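Local coordinates for separin (Saccharomyces cerevisiae, PDB 5U1T), which cleaves the Scc1 subunit of cohesin at the onset of anaphase, as a caspase-like cysteine protease held inactive by securin for most of the cell cycle, at residues R841-T849 with K1503-T1511. Residues are numbered along the deposited sequence; the frame is centred on the assembly and turned at random.
Sequences RYYMITEQT and KYYGKLEPT
Lys1507 holds the end of helix 829-845 at Ile845 and, just past it, at Glu847. Lys1507 N donates a nearly straight bond (175°) to Ile845 O at 3.0 Å, a carbonyl that the ending helix no longer uses. Its side chain runs out extended and bends only at the last torsion (chi4 54°), bringing Lys1507 NZ 3.2 Å from Glu847 OE1 in a salt bridge to that oxygen's anti lone pair. The two chains cross at about a right angle, and the glutamate, itself extended beyond CG, lies over Gly1506, with Glu847 CD 3.4 Å from Gly1506 CA. Glycine suits this place because phi is positive and a side chain would run into Ile845 O. An alanine in place of Lys1507 would probably leave the Glu847 carboxylate without its positive mate. Next in the turn, Leu1508 forks: its CD1 meets Thr846 CG2 at 3.6 Å, its CD2 meets Ile845 CG2 at 4.0 Å, and Ile804 of helix 782-805 also touches this leucine. With chi1 at 51°, Thr846 has CG2 anti to its carbonyl carbon, which sets this small apolar methyl against Leu1508 CD1. The arrangement is a type II' beta turn, Tyr1505 to Leu1508, from the protease family C50 region, docked on a Schellman-capped helix end of the helical region.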
ATOM      1  N   ARG A 841       8.496  10.202 -17.370  1.00 53.43           N
ATOM      2  CA  ARG A 841       8.745  11.591 -17.000  1.00 53.92           C
ATOM      3  C   ARG A 841      10.194  11.748 -16.530  1.00 60.97           C
ATOM      4  O   ARG A 841      10.859  12.736 -16.831  1.00 55.17           O
ATOM      5  CB  ARG A 841       7.780  12.060 -15.906  1.00 53.66           C
ATOM      6  CG  ARG A 841       8.106  13.440 -15.307  1.00 59.96           C
ATOM      7  CD  ARG A 841       7.144  13.789 -14.151  1.00 78.40           C
ATOM      8  NE  ARG A 841       7.575  14.902 -13.297  1.00 79.62           N
ATOM      9  CZ  ARG A 841       7.372  16.198 -13.563  1.00 83.12           C
ATOM     10  NH1 ARG A 841       7.810  17.121 -12.710  1.00 85.87           N
ATOM     11  NH2 ARG A 841       6.748  16.585 -14.683  1.00 85.76           N
ATOM     12  N   TYR A 842      10.688  10.758 -15.803  1.00 54.95           N
ATOM     13  CA  TYR A 842      12.031  10.858 -15.276  1.00 55.44           C
ATOM     14  C   TYR A 842      13.055  10.848 -16.415  1.00 58.14           C
ATOM     15  O   TYR A 842      14.049  11.553 -16.359  1.00 55.51           O
ATOM     16  CB  TYR A 842      12.313   9.726 -14.283  1.00 52.26           C
ATOM     17  CG  TYR A 842      13.773   9.629 -13.936  1.00 55.68           C
ATOM     18  CD1 TYR A 842      14.378  10.602 -13.150  1.00 55.50           C
ATOM     19  CD2 TYR A 842      14.561   8.589 -14.428  1.00 53.74           C
ATOM     20  CE1 TYR A 842      15.709  10.534 -12.845  1.00 52.79           C
ATOM     21  CE2 TYR A 842      15.887   8.515 -14.130  1.00 52.66           C
ATOM     22  CZ  TYR A 842      16.457   9.493 -13.336  1.00 53.33           C
ATOM     23  OH  TYR A 842      17.785   9.435 -13.024  1.00 60.76           O
ATOM     24  N   TYR A 843      12.799  10.052 -17.446  1.00 59.18           N
ATOM     25  CA  TYR A 843      13.730   9.942 -18.562  1.00 57.59           C
ATOM     26  C   TYR A 843      13.675  11.199 -19.394  1.00 56.01           C
ATOM     27  O   TYR A 843      14.641  11.550 -20.062  1.00 61.11           O
ATOM     28  CB  TYR A 843      13.435   8.691 -19.405  1.00 51.80           C
ATOM     29  CG  TYR A 843      13.854   7.444 -18.672  1.00 56.72           C
ATOM     30  CD1 TYR A 843      15.000   7.450 -17.877  1.00 64.37           C
ATOM     31  CD2 TYR A 843      13.108   6.273 -18.729  1.00 60.27           C
ATOM     32  CE1 TYR A 843      15.403   6.334 -17.183  1.00 58.96           C
ATOM     33  CE2 TYR A 843      13.514   5.135 -18.027  1.00 60.45           C
ATOM     34  CZ  TYR A 843      14.662   5.183 -17.258  1.00 58.62           C
ATOM     35  OH  TYR A 843      15.086   4.087 -16.539  1.00 66.29           O
ATOM     36  N   MET A 844      12.555  11.897 -19.322  1.00 52.81           N
ATOM     37  CA  MET A 844      12.435  13.197 -19.960  1.00 54.41           C
ATOM     38  C   MET A 844      13.303  14.227 -19.245  1.00 53.98           C
ATOM     39  O   MET A 844      14.092  14.902 -19.870  1.00 54.48           O
ATOM     40  CB  MET A 844      10.985  13.657 -19.977  1.00 52.09           C
ATOM     41  CG  MET A 844      10.231  13.295 -21.237  1.00 57.73           C
ATOM     42  SD  MET A 844       8.665  14.216 -21.337  1.00 76.12           S
ATOM     43  CE  MET A 844       9.082  15.741 -20.460  1.00 68.29           C
ATOM     44  N   ILE A 845      13.146  14.336 -17.934  1.00 53.32           N
ATOM     45  CA  ILE A 845      13.947  15.229 -17.117  1.00 52.59           C
ATOM     46  C   ILE A 845      15.458  14.989 -17.275  1.00 55.93           C
ATOM     47  O   ILE A 845      16.222  15.932 -17.407  1.00 55.01           O
ATOM     48  CB  ILE A 845      13.558  15.100 -15.623  1.00 53.65           C
ATOM     49  CG1 ILE A 845      12.084  15.434 -15.433  1.00 51.73           C
ATOM     50  CG2 ILE A 845      14.419  16.002 -14.733  1.00 52.38           C
ATOM     51  CD1 ILE A 845      11.633  15.374 -13.990  1.00 55.36           C
ATOM     52  N   THR A 846      15.896  13.736 -17.270  1.00 52.49           N
ATOM     53  CA  THR A 846      17.323  13.462 -17.406  1.00 60.21           C
ATOM     54  C   THR A 846      17.721  13.363 -18.881  1.00 60.04           C
ATOM     55  O   THR A 846      18.877  13.094 -19.215  1.00 54.81           O
ATOM     56  CB  THR A 846      17.726  12.176 -16.683  1.00 55.68           C
ATOM     57  OG1 THR A 846      16.848  11.126 -17.085  1.00 53.52           O
ATOM     58  CG2 THR A 846      17.631  12.360 -15.193  1.00 54.09           C
ATOM     59  N   GLU A 847      16.740  13.565 -19.751  1.00 57.74           N
ATOM     60  CA  GLU A 847      16.980  13.643 -21.179  1.00 61.34           C
ATOM     61  C   GLU A 847      17.613  12.396 -21.746  1.00 59.62           C
ATOM     62  O   GLU A 847      18.313  12.463 -22.743  1.00 60.98           O
ATOM     63  CB  GLU A 847      17.861  14.847 -21.506  1.00 58.31           C
ATOM     64  CG  GLU A 847      17.172  16.183 -21.313  1.00 63.02           C
ATOM     65  CD  GLU A 847      18.117  17.376 -21.506  1.00 66.38           C
ATOM     66  OE1 GLU A 847      17.690  18.533 -21.255  1.00 70.55           O
ATOM     67  OE2 GLU A 847      19.286  17.157 -21.904  1.00 70.15           O
ATOM     68  N   GLN A 848      17.373  11.255 -21.119  1.00 59.41           N
ATOM     69  CA  GLN A 848      17.865  10.006 -21.670  1.00 53.96           C
ATOM     70  C   GLN A 848      16.907   9.577 -22.756  1.00 60.78           C
ATOM     71  O   GLN A 848      16.082   8.697 -22.551  1.00 63.74           O
ATOM     72  CB  GLN A 848      17.987   8.953 -20.587  1.00 57.45           C
ATOM     73  CG  GLN A 848      18.459   9.541 -19.290  1.00 55.52           C
ATOM     74  CD  GLN A 848      18.745   8.498 -18.250  1.00 54.26           C
ATOM     75  OE1 GLN A 848      18.450   8.683 -17.068  1.00 55.50           O
ATOM     76  NE2 GLN A 848      19.339   7.389 -18.676  1.00 60.62           N
ATOM     77  N   THR A 849      17.021  10.201 -23.920  1.00 60.70           N
ATOM     78  CA  THR A 849      15.936  10.175 -24.877  1.00 63.24           C
ATOM     79  C   THR A 849      15.598   8.779 -25.424  1.00 62.16           C
ATOM     80  O   THR A 849      14.486   8.560 -25.891  1.00 65.18           O
ATOM     81  CB  THR A 849      16.222  11.150 -26.052  1.00 67.93           C
ATOM     82  OG1 THR A 849      17.001  10.508 -27.066  1.00 67.04           O
ATOM     83  CG2 THR A 849      16.933  12.402 -25.558  1.00 56.48           C
ATOM     84  N   LYS A1503      29.609  12.626 -15.954  1.00 67.59           N
ATOM     85  CA  LYS A1503      28.448  12.092 -16.658  1.00 62.03           C
ATOM     86  C   LYS A1503      27.292  13.089 -16.554  1.00 60.27           C
ATOM     87  O   LYS A1503      26.962  13.535 -15.466  1.00 61.43           O
ATOM     88  CB  LYS A1503      28.051  10.725 -16.092  1.00 66.54           C
ATOM     89  CG  LYS A1503      29.063   9.598 -16.336  1.00 83.12           C
ATOM     90  CD  LYS A1503      28.597   8.245 -15.707  1.00 90.10           C
ATOM     91  CE  LYS A1503      29.562   7.046 -15.933  1.00 95.25           C
ATOM     92  NZ  LYS A1503      29.126   5.726 -15.303  1.00103.66           N
ATOM     93  N   TYR A1504      26.689  13.442 -17.683  1.00 55.09           N
ATOM     94  CA  TYR A1504      25.630  14.444 -17.707  1.00 58.34           C
ATOM     95  C   TYR A1504      24.200  13.860 -17.803  1.00 63.95           C
ATOM     96  O   TYR A1504      23.949  12.929 -18.571  1.00 64.90           O
ATOM     97  CB  TYR A1504      25.855  15.393 -18.879  1.00 60.78           C
ATOM     98  CG  TYR A1504      26.862  16.503 -18.653  1.00 63.14           C
ATOM     99  CD1 TYR A1504      28.212  16.325 -18.958  1.00 65.28           C
ATOM    100  CD2 TYR A1504      26.455  17.740 -18.165  1.00 61.84           C
ATOM    101  CE1 TYR A1504      29.137  17.349 -18.769  1.00 67.80           C
ATOM    102  CE2 TYR A1504      27.357  18.768 -17.973  1.00 71.52           C
ATOM    103  CZ  TYR A1504      28.702  18.577 -18.282  1.00 73.01           C
ATOM    104  OH  TYR A1504      29.602  19.619 -18.096  1.00 66.99           O
ATOM    105  N   TYR A1505      23.264  14.438 -17.044  1.00 60.82           N
ATOM    106  CA  TYR A1505      21.889  13.933 -16.973  1.00 57.13           C
ATOM    107  C   TYR A1505      20.805  15.004 -17.127  1.00 60.09           C
ATOM    108  O   TYR A1505      20.070  15.278 -16.176  1.00 56.86           O
ATOM    109  CB  TYR A1505      21.663  13.216 -15.648  1.00 58.90           C
ATOM    110  CG  TYR A1505      22.506  11.976 -15.472  1.00 63.37           C
ATOM    111  CD1 TYR A1505      22.076  10.738 -15.959  1.00 56.11           C
ATOM    112  CD2 TYR A1505      23.725  12.041 -14.821  1.00 64.06           C
ATOM    113  CE1 TYR A1505      22.844   9.607 -15.803  1.00 63.57           C
ATOM    114  CE2 TYR A1505      24.499  10.913 -14.652  1.00 70.55           C
ATOM    115  CZ  TYR A1505      24.060   9.698 -15.143  1.00 67.86           C
ATOM    116  OH  TYR A1505      24.850   8.582 -14.962  1.00 73.78           O
ATOM    117  N   GLY A1506      20.706  15.584 -18.322  1.00 54.29           N
ATOM    118  CA  GLY A1506      19.715  16.598 -18.622  1.00 56.70           C
ATOM    119  C   GLY A1506      19.634  17.704 -17.593  1.00 54.62           C
ATOM    120  O   GLY A1506      20.630  18.372 -17.303  1.00 57.76           O
ATOM    121  N   LYS A1507      18.451  17.874 -17.016  1.00 48.77           N
ATOM    122  CA  LYS A1507      18.172  18.985 -16.126  1.00 48.28           C
ATOM    123  C   LYS A1507      18.555  18.705 -14.694  1.00 50.31           C
ATOM    124  O   LYS A1507      18.234  19.467 -13.791  1.00 54.14           O
ATOM    125  CB  LYS A1507      16.698  19.360 -16.211  1.00 54.16           C
ATOM    126  CG  LYS A1507      16.269  19.724 -17.616  1.00 55.02           C
ATOM    127  CD  LYS A1507      14.758  19.852 -17.719  1.00 65.37           C
ATOM    128  CE  LYS A1507      14.316  19.754 -19.183  1.00 69.57           C
ATOM    129  NZ  LYS A1507      14.847  18.489 -19.823  1.00 60.01           N
ATOM    130  N   LEU A1508      19.250  17.608 -14.473  1.00 53.41           N
ATOM    131  CA  LEU A1508      19.777  17.350 -13.145  1.00 58.97           C
ATOM    132  C   LEU A1508      21.277  17.670 -13.126  1.00 59.32           C
ATOM    133  O   LEU A1508      21.899  17.843 -14.184  1.00 58.37           O
ATOM    134  CB  LEU A1508      19.512  15.903 -12.724  1.00 57.73           C
ATOM    135  CG  LEU A1508      18.063  15.416 -12.633  1.00 56.00           C
ATOM    136  CD1 LEU A1508      18.044  13.993 -12.045  1.00 56.33           C
ATOM    137  CD2 LEU A1508      17.178  16.382 -11.823  1.00 49.56           C
ATOM    138  N   GLU A1509      21.843  17.771 -11.925  1.00 60.41           N
ATOM    139  CA  GLU A1509      23.267  18.036 -11.779  1.00 59.95           C
ATOM    140  C   GLU A1509      24.064  16.778 -12.064  1.00 61.03           C
ATOM    141  O   GLU A1509      23.675  15.684 -11.667  1.00 59.78           O
ATOM    142  CB  GLU A1509      23.591  18.551 -10.384  1.00 57.29           C
ATOM    143  CG  GLU A1509      22.898  19.835 -10.029  1.00 59.02           C
ATOM    144  CD  GLU A1509      23.202  20.949 -11.011  1.00 59.89           C
ATOM    145  OE1 GLU A1509      24.372  21.108 -11.412  1.00 59.34           O
ATOM    146  OE2 GLU A1509      22.254  21.663 -11.398  1.00 71.84           O
ATOM    147  N   PRO A1510      25.182  16.933 -12.770  1.00 58.58           N
ATOM    148  CA  PRO A1510      26.044  15.802 -13.084  1.00 54.86           C
ATOM    149  C   PRO A1510      26.980  15.553 -11.917  1.00 58.19           C
ATOM    150  O   PRO A1510      26.986  16.345 -10.980  1.00 59.16           O
ATOM    151  CB  PRO A1510      26.796  16.290 -14.311  1.00 59.03           C
ATOM    152  CG  PRO A1510      26.962  17.751 -14.048  1.00 57.69           C
ATOM    153  CD  PRO A1510      25.717  18.193 -13.308  1.00 54.64           C
ATOM    154  N   THR A1511      27.752  14.475 -11.950  1.00 59.69           N
ATOM    155  CA  THR A1511      28.844  14.351 -10.994  1.00 59.69           C
ATOM    156  C   THR A1511      29.977  13.519 -11.532  1.00 59.83           C
ATOM    157  O   THR A1511      29.884  12.926 -12.610  1.00 64.97           O
ATOM    158  CB  THR A1511      28.414  13.730  -9.647  1.00 69.44           C
ATOM    159  OG1 THR A1511      29.479  13.913  -8.694  1.00 70.36           O
ATOM    160  CG2 THR A1511      28.084  12.216  -9.802  1.00 56.64           C
TER